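Local structure of ATP:cob(I)alamin adenosyltransferase, putative (Burkholderia thailandensis, 2ZHZ) at residues A31-A34 with A35-D38; S63-Q66 with H67-D71; N153-S156 with D157-V161. The protein probably catalyses transfer of the adenosyl group of ATP to reduced cobalamin, giving adenosylcobalamin, and works as a homotrimer with ATP bound between subunits. All blocks are in the same frame, centred on the assembly; numbering follows the deposited sequence.

Contact 1 of 3, residues A31-A34 with A35-D38; sequences ARIA and AIGD. With ATP (adenosine-5'-triphosphate), chain G.
The adenine ring of ATP meets both I33 and G37, one turn apart on the same helix. Over one face of the base stands the gamma branch of I33: CG2 lies 3.5 Å from C2 of ATP, almost straight above that atom, a CH-pi approach. With CG1 beside the backbone N (chi1 -60°), CG2 is left to reach the base while CD1 extends toward the ribose, 3.8 Å from O2' of ATP. At about the level of the ring, beyond C2, comes the CA of G37, 3.9 Å from C2 of ATP. Glycine suits this place because a beta carbon on G37 would lie only about 3.4 Å from C2 of ATP, pressing on the edge of the base. In the second flat group, A34 O lies over one face of the D38 carboxylate, 3.6 Å from its CG; the oxygens turn elsewhere, OD1 to R130 in a salt bridge and OD2 to S134 and a glycerol molecule.

These are the first two turns of helix 31-50, one of the five helices of the bundle in this PduO-type enzyme, and they wall the adenine end of a pocket completed by R129, E132 and R133 of the second subunit. Regular i to i+4 backbone bonds run through them, I36 N to R32 O at 3.0 Å being nearly straight (166°). The buried I36 sends CG1 to within 3.3 Å of R32 O. I33 CD1 and I36 CD1 meet at 4.2 Å. R32, whose aliphatic CG lies against I36, carries its guanidinium to a salt bridge with E142 and a bond to L76 O, so its charge is met although the residue is buried.

Contact 2 of 3, residues S63-Q66 with H67-D71; sequences SAIQ and HDLFD
H67 folds its imidazole back over the turn that precedes it, and CD2 comes 3.0 Å from S63 O. The carbonyl oxygen reaches the ring obliquely, while A64 CA sits at the ring edge, in plane. With CG beside the backbone N (chi1 -66°), the ring lies along the preceding turn, where S63 O meets it. H67 CB also approaches A64 O at 3.3 Å, a carbonyl that accepts a proper bond from D68 N and a weak one from H67 N. A polar, aromatic residue suits this place, being largely exposed yet packing on L111 of the second subunit.

Q66, the residue before it, is buried and uses its amide outside the helix: NE2 donates to P112 O of the second subunit and to N43 O of helix 31-50. Its backbone carbonyl takes F70 N at 3.0 Å, and F70 in turn leads its ring away to F109 of the second subunit. The stretch belongs to helix 56-77, a member of the five-helix bundle, with Q66 and F70 toward the second subunit and I65 and L69 toward helices 147-169 and 31-50.

I65 packs on Y151, L155 and L158 of helix 147-169 and on W95 of helix 86-101, apolar surroundings that suit a branched aliphatic residue. Its CG2 lies 4.0 Å from L69 CD1, the two side chains lying side by side and pointing the same way. The backbone bond from L69 N to I65 O, 2.8 Å, joins the same two residues. D68, on the helix 86-101 side, is buried, and its carboxylate is met by R91 in a salt bridge and by the hydroxyl of Y151.

Contact 3 of 3, residues N153-S156 with D157-V161; sequences NRLS and DLLFV. With ATP (adenosine-5'-triphosphate), chain H.
Apolar packing is carried by L155 and L159, four residues apart on one face of helix 147-169. Their side chains cross obliquely, with L155 CG 3.8 Å from L159 CD1. L155 has its CG anti to the backbone N (chi1 -178°), which brings CG and CD1 toward L159, whereas L159 bends back until its CG is 3.2 Å from L155 O. Leucines suit a face that must fill the interior: L155 continues onto C128 of helix 116-141 and onto I65 and L69 of helix 56-77, where L158 also meets I65.

The backbone bonds are regular from R154 onward. L158 N reaches R154 O at 2.9 Å, and L159 N reaches L155 O at 2.8 Å. One step earlier the spacing opens, N153 O and D157 N being 3.7 Å apart. S156 holds OG between its backbone N and carbonyl carbon (chi1 67°), a compact side chain that lets R129 pack closely; its own carbonyl takes F160 N at 3.0 Å.

Ionic contacts reach helix 86-101 and the third subunit. D157 CB lies 3.2 Å from R154 O, but its carboxylate leads away, and OD1 pairs with R11 of the third subunit. R154 forms salt bridges with D93 of its own chain and D14 of the third subunit, and also binds R150 O, so its buried guanidinium is held by two carboxylates and a backbone carbonyl.

The last group is ligand binding. The side chain of N153 lies beside the ATP phosphates and about 2 Å from a magnesium ion, nearest atoms compared; D157 has been seen to bind magnesium in this protein, though it does not do so in this chain. Such a helix-borne metal and triphosphate site, shared across a subunit boundary, belongs to the PduO-type adenosyltransferase trimer.

Contacts 2 and 3 touch in the bundle core: I65 CD1 meets L155 CD1 at 3.8 Å and L69 CD2 meets L155 CD2 at 4.1 Å, with centres about 14 Å apart. Contact 1 stands apart, its centre about 17 Å from that of contact 2 and about 20 Å from that of contact 3, with no touch to either. Contacts 1 and 3 serve different ATP molecules. Contact 1 supplies the adenine wall of a site shared with the second subunit, contact 3 the phosphate and magnesium side of a site shared with the third subunit, so one chain contributes to two pockets. Contact 2, facing the second subunit, reaches within about 10 Å of an ATP from the side chain of F70.

Contact 1 of 3, residues A31-A34 with A35-D38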
ATOM      1  N   ALA B  31      13.245  -6.260 -10.805  1.00 18.04           N
ATOM      2  CA  ALA B  31      13.424  -5.992  -9.379  1.00 19.14           C
ATOM      3  C   ALA B  31      13.733  -4.522  -9.087  1.00 17.65           C
ATOM      4  O   ALA B  31      13.320  -3.986  -8.060  1.00 15.76           O
ATOM      5  CB  ALA B  31      14.537  -6.878  -8.819  1.00 21.10           C
ATOM      6  N   ARG B  32      14.461  -3.870  -9.986  1.00 17.86           N
ATOM      7  CA  ARG B  32      14.806  -2.466  -9.787  1.00 17.48           C
ATOM      8  C   ARG B  32      13.572  -1.569  -9.913  1.00 17.67           C
ATOM      9  O   ARG B  32      13.404  -0.615  -9.154  1.00 15.91           O
ATOM     10  CB  ARG B  32      15.876  -2.034 -10.800  1.00 18.51           C
ATOM     11  CG  ARG B  32      16.385  -0.610 -10.609  1.00 16.56           C
ATOM     12  CD  ARG B  32      17.551  -0.302 -11.546  1.00 18.70           C
ATOM     13  NE  ARG B  32      18.766  -1.030 -11.178  1.00 19.60           N
ATOM     14  CZ  ARG B  32      19.618  -0.648 -10.228  1.00 22.53           C
ATOM     15  NH1 ARG B  32      19.400   0.463  -9.535  1.00 22.59           N
ATOM     16  NH2 ARG B  32      20.695  -1.382  -9.970  1.00 27.04           N
ATOM     17  N   ILE B  33      12.706  -1.881 -10.872  1.00 15.30           N
ATOM     18  CA  ILE B  33      11.497  -1.095 -11.076  1.00 15.76           C
ATOM     19  C   ILE B  33      10.540  -1.304  -9.904  1.00 15.38           C
ATOM     20  O   ILE B  33       9.828  -0.386  -9.505  1.00 14.82           O
ATOM     21  CB  ILE B  33      10.800  -1.482 -12.408  1.00 14.97           C
ATOM     22  CG1 ILE B  33      11.758  -1.224 -13.577  1.00 19.54           C
ATOM     23  CG2 ILE B  33       9.528  -0.672 -12.596  1.00 18.80           C
ATOM     24  CD1 ILE B  33      12.287   0.205 -13.640  1.00 16.53           C
ATOM     25  N   ALA B  34      10.532  -2.512  -9.356  1.00 12.43           N
ATOM     26  CA  ALA B  34       9.681  -2.820  -8.214  1.00 14.82           C
ATOM     27  C   ALA B  34      10.122  -2.012  -6.991  1.00 15.63           C
ATOM     28  O   ALA B  34       9.288  -1.474  -6.260  1.00 14.42           O
ATOM     29  CB  ALA B  34       9.739  -4.313  -7.901  1.00 14.34           C
ATOM     30  N   ALA B  35      11.432  -1.931  -6.761  1.00 12.97           N
ATOM     31  CA  ALA B  35      11.937  -1.178  -5.616  1.00 14.27           C
ATOM     32  C   ALA B  35      11.609   0.306  -5.787  1.00 14.86           C
ATOM     33  O   ALA B  35      11.159   0.962  -4.849  1.00 15.35           O
ATOM     34  CB  ALA B  35      13.446  -1.381  -5.476  1.00 14.50           C
ATOM     35  N   ILE B  36      11.830   0.835  -6.987  1.00 12.11           N
ATOM     36  CA  ILE B  36      11.516   2.237  -7.252  1.00 13.84           C
ATOM     37  C   ILE B  36      10.035   2.462  -6.955  1.00 14.66           C
ATOM     38  O   ILE B  36       9.653   3.479  -6.374  1.00 13.67           O
ATOM     39  CB  ILE B  36      11.778   2.608  -8.726  1.00 15.41           C
ATOM     40  CG1 ILE B  36      13.283   2.634  -8.999  1.00 16.33           C
ATOM     41  CG2 ILE B  36      11.142   3.956  -9.049  1.00 16.69           C
ATOM     42  CD1 ILE B  36      13.639   2.631 -10.476  1.00 17.81           C
ATOM     43  N   GLY B  37       9.207   1.499  -7.351  1.00 14.00           N
ATOM     44  CA  GLY B  37       7.774   1.616  -7.132  1.00 11.63           C
ATOM     45  C   GLY B  37       7.371   1.655  -5.669  1.00 11.95           C
ATOM     46  O   GLY B  37       6.553   2.487  -5.266  1.00 12.24           O
ATOM     47  N   ASP B  38       7.933   0.752  -4.872  1.00 11.51           N
ATOM     48  CA  ASP B  38       7.615   0.703  -3.450  1.00 13.44           C
ATOM     49  C   ASP B  38       8.063   1.975  -2.737  1.00 12.52           C
ATOM     50  O   ASP B  38       7.406   2.428  -1.805  1.00 11.89           O
ATOM     51  CB  ASP B  38       8.260  -0.509  -2.785  1.00 12.70           C
ATOM     52  CG  ASP B  38       7.564  -1.812  -3.135  1.00 17.73           C
ATOM     53  OD1 ASP B  38       6.374  -1.778  -3.526  1.00 14.90           O
ATOM     54  OD2 ASP B  38       8.208  -2.875  -3.004  1.00 14.69           O
TER
HETATM   55  PG  ATP G 201       4.730   6.030 -20.826  1.00 39.70           P
HETATM   56  O1G ATP G 201       4.244   4.752 -21.469  1.00 30.48           O
HETATM   57  O2G ATP G 201       4.854   7.187 -21.774  1.00 39.75           O
HETATM   58  O3G ATP G 201       3.847   6.474 -19.676  1.00 40.97           O
HETATM   59  PB  ATP G 201       6.699   4.594 -19.158  1.00 36.46           P
HETATM   60  O1B ATP G 201       5.532   3.753 -18.742  1.00 25.75           O
HETATM   61  O2B ATP G 201       7.888   3.849 -19.725  1.00 30.85           O
HETATM   62  O3B ATP G 201       6.244   5.758 -20.236  1.00 38.15           O
HETATM   63  PA  ATP G 201       6.344   6.491 -16.971  1.00 41.64           P
HETATM   64  O1A ATP G 201       5.112   5.795 -16.497  1.00 41.98           O
HETATM   65  O2A ATP G 201       6.230   7.822 -17.697  1.00 41.77           O
HETATM   66  O3A ATP G 201       7.248   5.475 -17.894  1.00 39.79           O
HETATM   67  O5' ATP G 201       7.260   6.678 -15.665  1.00 43.67           O
HETATM   68  C5' ATP G 201       8.544   7.267 -15.749  1.00 45.16           C
HETATM   69  C4' ATP G 201       9.517   6.606 -14.764  1.00 46.03           C
HETATM   70  O4' ATP G 201       8.849   5.815 -13.755  1.00 41.67           O
HETATM   71  C3' ATP G 201      10.517   5.703 -15.477  1.00 47.21           C
HETATM   72  O3' ATP G 201      11.841   6.256 -15.397  1.00 54.35           O
HETATM   73  C2' ATP G 201      10.404   4.336 -14.817  1.00 45.61           C
HETATM   74  O2' ATP G 201      11.670   3.931 -14.265  1.00 46.03           O
HETATM   75  C1' ATP G 201       9.332   4.460 -13.737  1.00 41.51           C
HETATM   76  N9  ATP G 201       8.192   3.494 -13.953  1.00 36.02           N
HETATM   77  C8  ATP G 201       7.500   3.301 -15.109  1.00 33.56           C
HETATM   78  N7  ATP G 201       6.535   2.361 -14.966  1.00 30.37           N
HETATM   79  C5  ATP G 201       6.582   1.923 -13.700  1.00 29.44           C
HETATM   80  C6  ATP G 201       5.837   0.920 -12.868  1.00 27.60           C
HETATM   81  N6  ATP G 201       4.820   0.186 -13.402  1.00 23.78           N
HETATM   82  N1  ATP G 201       6.214   0.763 -11.548  1.00 16.91           N
HETATM   83  C2  ATP G 201       7.231   1.486 -10.991  1.00 26.60           C
HETATM   84  N3  ATP G 201       7.949   2.415 -11.693  1.00 28.24           N
HETATM   85  C4  ATP G 201       7.681   2.672 -13.024  1.00 31.58           C

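Contact 2 of 3, residues S63-Q66 with H67-D71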
ATOM      1  N   SER B  63       8.196  16.235   5.723  1.00 19.01           N
ATOM      2  CA  SER B  63       8.314  16.925   4.444  1.00 20.52           C
ATOM      3  C   SER B  63       9.723  16.733   3.896  1.00 19.95           C
ATOM      4  O   SER B  63       9.909  16.497   2.701  1.00 19.09           O
ATOM      5  CB  SER B  63       8.013  18.418   4.607  1.00 23.14           C
ATOM      6  OG  SER B  63       6.661  18.621   4.980  1.00 26.81           O
ATOM      7  N   ALA B  64      10.714  16.826   4.778  1.00 20.28           N
ATOM      8  CA  ALA B  64      12.104  16.652   4.384  1.00 20.28           C
ATOM      9  C   ALA B  64      12.334  15.222   3.913  1.00 20.20           C
ATOM     10  O   ALA B  64      13.109  14.975   2.987  1.00 19.46           O
ATOM     11  CB  ALA B  64      13.023  16.963   5.555  1.00 20.97           C
ATOM     12  N   ILE B  65      11.659  14.282   4.565  1.00 17.61           N
ATOM     13  CA  ILE B  65      11.794  12.876   4.214  1.00 15.77           C
ATOM     14  C   ILE B  65      11.286  12.607   2.802  1.00 14.81           C
ATOM     15  O   ILE B  65      11.849  11.774   2.094  1.00 17.56           O
ATOM     16  CB  ILE B  65      11.063  11.987   5.250  1.00 16.23           C
ATOM     17  CG1 ILE B  65      11.850  12.011   6.566  1.00 16.62           C
ATOM     18  CG2 ILE B  65      10.912  10.553   4.724  1.00 15.31           C
ATOM     19  CD1 ILE B  65      11.113  11.423   7.759  1.00 17.74           C
ATOM     20  N   GLN B  66      10.236  13.309   2.385  1.00 17.36           N
ATOM     21  CA  GLN B  66       9.711  13.118   1.033  1.00 17.74           C
ATOM     22  C   GLN B  66      10.789  13.463   0.010  1.00 20.47           C
ATOM     23  O   GLN B  66      10.898  12.825  -1.042  1.00 17.68           O
ATOM     24  CB  GLN B  66       8.483  14.001   0.785  1.00 19.40           C
ATOM     25  CG  GLN B  66       7.221  13.537   1.495  1.00 18.57           C
ATOM     26  CD  GLN B  66       5.962  14.045   0.819  1.00 21.73           C
ATOM     27  OE1 GLN B  66       5.708  15.253   0.773  1.00 20.74           O
ATOM     28  NE2 GLN B  66       5.167  13.120   0.277  1.00 17.70           N
ATOM     29  N   HIS B  67      11.576  14.489   0.319  1.00 20.12           N
ATOM     30  CA  HIS B  67      12.659  14.913  -0.561  1.00 22.08           C
ATOM     31  C   HIS B  67      13.731  13.828  -0.587  1.00 19.20           C
ATOM     32  O   HIS B  67      14.276  13.514  -1.644  1.00 18.84           O
ATOM     33  CB  HIS B  67      13.248  16.236  -0.066  1.00 24.76           C
ATOM     34  CG  HIS B  67      12.296  17.386  -0.159  1.00 29.21           C
ATOM     35  ND1 HIS B  67      11.984  17.999  -1.355  1.00 34.42           N
ATOM     36  CD2 HIS B  67      11.568  18.019   0.790  1.00 31.67           C
ATOM     37  CE1 HIS B  67      11.106  18.961  -1.135  1.00 36.71           C
ATOM     38  NE2 HIS B  67      10.836  18.994   0.158  1.00 29.74           N
ATOM     39  N   ASP B  68      14.021  13.255   0.578  1.00 19.90           N
ATOM     40  CA  ASP B  68      15.012  12.183   0.684  1.00 17.45           C
ATOM     41  C   ASP B  68      14.572  10.993  -0.162  1.00 19.12           C
ATOM     42  O   ASP B  68      15.374  10.379  -0.874  1.00 18.51           O
ATOM     43  CB  ASP B  68      15.148  11.679   2.127  1.00 20.13           C
ATOM     44  CG  ASP B  68      15.791  12.686   3.062  1.00 23.40           C
ATOM     45  OD1 ASP B  68      16.303  13.726   2.597  1.00 23.05           O
ATOM     46  OD2 ASP B  68      15.786  12.412   4.281  1.00 21.91           O
ATOM     47  N   LEU B  69      13.292  10.650  -0.049  1.00 17.54           N
ATOM     48  CA  LEU B  69      12.735   9.521  -0.780  1.00 16.27           C
ATOM     49  C   LEU B  69      12.746   9.762  -2.280  1.00 18.24           C
ATOM     50  O   LEU B  69      12.895   8.825  -3.068  1.00 18.13           O
ATOM     51  CB  LEU B  69      11.314   9.224  -0.285  1.00 15.84           C
ATOM     52  CG  LEU B  69      11.271   8.683   1.147  1.00 17.36           C
ATOM     53  CD1 LEU B  69       9.826   8.383   1.540  1.00 17.99           C
ATOM     54  CD2 LEU B  69      12.121   7.415   1.250  1.00 14.84           C
ATOM     55  N   PHE B  70      12.581  11.018  -2.679  1.00 19.27           N
ATOM     56  CA  PHE B  70      12.620  11.345  -4.094  1.00 21.19           C
ATOM     57  C   PHE B  70      14.036  11.067  -4.598  1.00 19.29           C
ATOM     58  O   PHE B  70      14.225  10.516  -5.681  1.00 19.65           O
ATOM     59  CB  PHE B  70      12.280  12.815  -4.323  1.00 19.18           C
ATOM     60  CG  PHE B  70      12.261  13.201  -5.771  1.00 25.56           C
ATOM     61  CD1 PHE B  70      11.165  12.893  -6.570  1.00 25.37           C
ATOM     62  CD2 PHE B  70      13.359  13.829  -6.350  1.00 27.14           C
ATOM     63  CE1 PHE B  70      11.164  13.203  -7.930  1.00 29.24           C
ATOM     64  CE2 PHE B  70      13.370  14.142  -7.707  1.00 27.06           C
ATOM     65  CZ  PHE B  70      12.268  13.828  -8.498  1.00 22.33           C
ATOM     66  N   ASP B  71      15.033  11.448  -3.803  1.00 22.55           N
ATOM     67  CA  ASP B  71      16.423  11.225  -4.187  1.00 22.02           C
ATOM     68  C   ASP B  71      16.801   9.751  -4.139  1.00 21.65           C
ATOM     69  O   ASP B  71      17.573   9.274  -4.972  1.00 20.81           O
ATOM     70  CB  ASP B  71      17.368  12.022  -3.286  1.00 22.91           C
ATOM     71  CG  ASP B  71      17.283  13.515  -3.532  1.00 26.83           C
ATOM     72  OD1 ASP B  71      16.743  13.921  -4.586  1.00 27.52           O
ATOM     73  OD2 ASP B  71      17.770  14.286  -2.680  1.00 30.17           O
TER

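Contact 3 of 3, residues N153-S156 with D157-V161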
ATOM      1  N   ASN B 153      15.738   1.405   6.608  1.00 17.06           N
ATOM      2  CA  ASN B 153      15.790   0.625   7.841  1.00 18.77           C
ATOM      3  C   ASN B 153      15.492   1.591   8.994  1.00 17.59           C
ATOM      4  O   ASN B 153      14.672   1.312   9.872  1.00 15.53           O
ATOM      5  CB  ASN B 153      17.185   0.012   8.024  1.00 18.32           C
ATOM      6  CG  ASN B 153      17.226  -1.033   9.125  1.00 20.42           C
ATOM      7  OD1 ASN B 153      18.286  -1.359   9.665  1.00 22.45           O
ATOM      8  ND2 ASN B 153      16.071  -1.572   9.452  1.00 14.25           N
ATOM      9  N   ARG B 154      16.158   2.739   8.968  1.00 18.85           N
ATOM     10  CA  ARG B 154      15.973   3.755   9.991  1.00 18.34           C
ATOM     11  C   ARG B 154      14.618   4.441   9.888  1.00 16.11           C
ATOM     12  O   ARG B 154      14.001   4.754  10.901  1.00 17.27           O
ATOM     13  CB  ARG B 154      17.093   4.796   9.891  1.00 19.90           C
ATOM     14  CG  ARG B 154      18.432   4.264  10.352  1.00 18.13           C
ATOM     15  CD  ARG B 154      19.593   5.191  10.007  1.00 21.59           C
ATOM     16  NE  ARG B 154      20.830   4.647  10.558  1.00 22.67           N
ATOM     17  CZ  ARG B 154      21.347   3.474  10.210  1.00 22.38           C
ATOM     18  NH1 ARG B 154      20.744   2.723   9.296  1.00 26.61           N
ATOM     19  NH2 ARG B 154      22.443   3.025  10.804  1.00 21.81           N
ATOM     20  N   LEU B 155      14.151   4.669   8.664  1.00 16.15           N
ATOM     21  CA  LEU B 155      12.873   5.338   8.472  1.00 16.57           C
ATOM     22  C   LEU B 155      11.680   4.592   9.077  1.00 15.16           C
ATOM     23  O   LEU B 155      10.790   5.222   9.647  1.00 16.43           O
ATOM     24  CB  LEU B 155      12.620   5.601   6.984  1.00 16.00           C
ATOM     25  CG  LEU B 155      11.319   6.349   6.661  1.00 15.92           C
ATOM     26  CD1 LEU B 155      11.252   7.653   7.452  1.00 16.16           C
ATOM     27  CD2 LEU B 155      11.251   6.628   5.168  1.00 15.09           C
ATOM     28  N   SER B 156      11.637   3.267   8.958  1.00 16.90           N
ATOM     29  CA  SER B 156      10.501   2.542   9.527  1.00 16.04           C
ATOM     30  C   SER B 156      10.525   2.695  11.045  1.00 16.71           C
ATOM     31  O   SER B 156       9.481   2.785  11.688  1.00 17.04           O
ATOM     32  CB  SER B 156      10.515   1.056   9.128  1.00 20.12           C
ATOM     33  OG  SER B 156      11.602   0.348   9.687  1.00 20.27           O
ATOM     34  N   ASP B 157      11.727   2.741  11.611  1.00 15.64           N
ATOM     35  CA  ASP B 157      11.893   2.918  13.051  1.00 18.54           C
ATOM     36  C   ASP B 157      11.344   4.302  13.412  1.00 17.17           C
ATOM     37  O   ASP B 157      10.551   4.439  14.344  1.00 18.25           O
ATOM     38  CB  ASP B 157      13.383   2.815  13.409  1.00 20.51           C
ATOM     39  CG  ASP B 157      13.644   2.786  14.914  1.00 24.44           C
ATOM     40  OD1 ASP B 157      14.832   2.704  15.289  1.00 23.04           O
ATOM     41  OD2 ASP B 157      12.688   2.844  15.719  1.00 22.89           O
ATOM     42  N   LEU B 158      11.750   5.324  12.659  1.00 16.90           N
ATOM     43  CA  LEU B 158      11.293   6.689  12.917  1.00 16.92           C
ATOM     44  C   LEU B 158       9.782   6.839  12.732  1.00 17.14           C
ATOM     45  O   LEU B 158       9.132   7.599  13.452  1.00 14.52           O
ATOM     46  CB  LEU B 158      12.022   7.683  12.002  1.00 15.97           C
ATOM     47  CG  LEU B 158      11.613   9.151  12.163  1.00 16.60           C
ATOM     48  CD1 LEU B 158      11.816   9.581  13.615  1.00 18.25           C
ATOM     49  CD2 LEU B 158      12.443  10.026  11.227  1.00 18.00           C
ATOM     50  N   LEU B 159       9.220   6.124  11.763  1.00 15.08           N
ATOM     51  CA  LEU B 159       7.782   6.197  11.534  1.00 15.29           C
ATOM     52  C   LEU B 159       7.041   5.594  12.731  1.00 15.51           C
ATOM     53  O   LEU B 159       5.971   6.070  13.121  1.00 15.92           O
ATOM     54  CB  LEU B 159       7.425   5.484  10.223  1.00 14.22           C
ATOM     55  CG  LEU B 159       7.826   6.317   8.995  1.00 15.71           C
ATOM     56  CD1 LEU B 159       7.735   5.484   7.726  1.00 12.88           C
ATOM     57  CD2 LEU B 159       6.918   7.552   8.907  1.00 15.68           C
ATOM     58  N   PHE B 160       7.620   4.551  13.320  1.00 14.79           N
ATOM     59  CA  PHE B 160       7.036   3.920  14.500  1.00 15.07           C
ATOM     60  C   PHE B 160       7.065   4.954  15.630  1.00 15.75           C
ATOM     61  O   PHE B 160       6.076   5.169  16.328  1.00 16.52           O
ATOM     62  CB  PHE B 160       7.869   2.705  14.909  1.00 13.98           C
ATOM     63  CG  PHE B 160       7.394   2.031  16.168  1.00 20.73           C
ATOM     64  CD1 PHE B 160       6.349   1.113  16.135  1.00 22.47           C
ATOM     65  CD2 PHE B 160       8.008   2.305  17.390  1.00 22.89           C
ATOM     66  CE1 PHE B 160       5.920   0.469  17.302  1.00 22.15           C
ATOM     67  CE2 PHE B 160       7.592   1.672  18.560  1.00 22.98           C
ATOM     68  CZ  PHE B 160       6.545   0.749  18.517  1.00 24.12           C
ATOM     69  N   VAL B 161       8.215   5.596  15.796  1.00 15.31           N
ATOM     70  CA  VAL B 161       8.389   6.601  16.840  1.00 16.29           C
ATOM     71  C   VAL B 161       7.460   7.791  16.644  1.00 16.24           C
ATOM     72  O   VAL B 161       6.865   8.284  17.600  1.00 16.62           O
ATOM     73  CB  VAL B 161       9.851   7.087  16.892  1.00 18.84           C
ATOM     74  CG1 VAL B 161      10.004   8.201  17.929  1.00 20.84           C
ATOM     75  CG2 VAL B 161      10.756   5.922  17.244  1.00 16.22           C
TER
HETATM   76  PG  ATP H 202      17.264  -3.020  13.161  1.00 21.48           P
HETATM   77  O1G ATP H 202      18.277  -2.893  12.061  1.00 26.45           O
HETATM   78  O2G ATP H 202      17.825  -2.699  14.515  1.00 24.06           O
HETATM   79  O3G ATP H 202      16.056  -2.168  12.885  1.00 22.76           O
HETATM   80  PB  ATP H 202      16.039  -5.372  12.054  1.00 18.59           P
HETATM   81  O1B ATP H 202      15.864  -4.487  10.855  1.00 18.94           O
HETATM   82  O2B ATP H 202      16.738  -6.696  11.858  1.00 19.58           O
HETATM   83  O3B ATP H 202      16.781  -4.563  13.249  1.00 21.31           O
HETATM   84  PA  ATP H 202      13.454  -4.597  13.165  1.00 21.37           P
HETATM   85  O1A ATP H 202      13.314  -3.554  12.111  1.00 21.78           O
HETATM   86  O2A ATP H 202      13.697  -4.188  14.597  1.00 22.86           O
HETATM   87  O3A ATP H 202      14.598  -5.692  12.736  1.00 20.87           O
HETATM   88  O5' ATP H 202      12.119  -5.492  13.102  1.00 22.31           O
HETATM   89  C5' ATP H 202      11.790  -6.391  14.156  1.00 21.68           C
HETATM   90  C4' ATP H 202      11.293  -7.719  13.595  1.00 24.19           C
HETATM   91  O4' ATP H 202      10.554  -7.557  12.358  1.00 21.92           O
HETATM   92  C3' ATP H 202      12.434  -8.698  13.332  1.00 27.09           C
HETATM   93  O3' ATP H 202      12.356  -9.799  14.246  1.00 39.22           O
HETATM   94  C2' ATP H 202      12.290  -9.106  11.872  1.00 26.00           C
HETATM   95  O2' ATP H 202      12.085 -10.524  11.786  1.00 27.18           O
HETATM   96  C1' ATP H 202      11.103  -8.350  11.303  1.00 22.01           C
HETATM   97  N9  ATP H 202      11.499  -7.434  10.173  1.00 18.92           N
HETATM   98  C8  ATP H 202      12.643  -6.705  10.070  1.00 18.38           C
HETATM   99  N7  ATP H 202      12.678  -5.978   8.929  1.00 17.26           N
HETATM  100  C5  ATP H 202      11.538  -6.230   8.264  1.00 16.76           C
HETATM  101  C6  ATP H 202      10.918  -5.789   6.977  1.00 15.86           C
HETATM  102  N6  ATP H 202      11.555  -4.913   6.171  1.00 10.66           N
HETATM  103  N1  ATP H 202       9.684  -6.301   6.641  1.00 15.98           N
HETATM  104  C2  ATP H 202       9.017  -7.191   7.446  1.00 14.68           C
HETATM  105  N3  ATP H 202       9.529  -7.629   8.633  1.00 14.18           N
HETATM  106  C4  ATP H 202      10.759  -7.194   9.086  1.00 16.14           C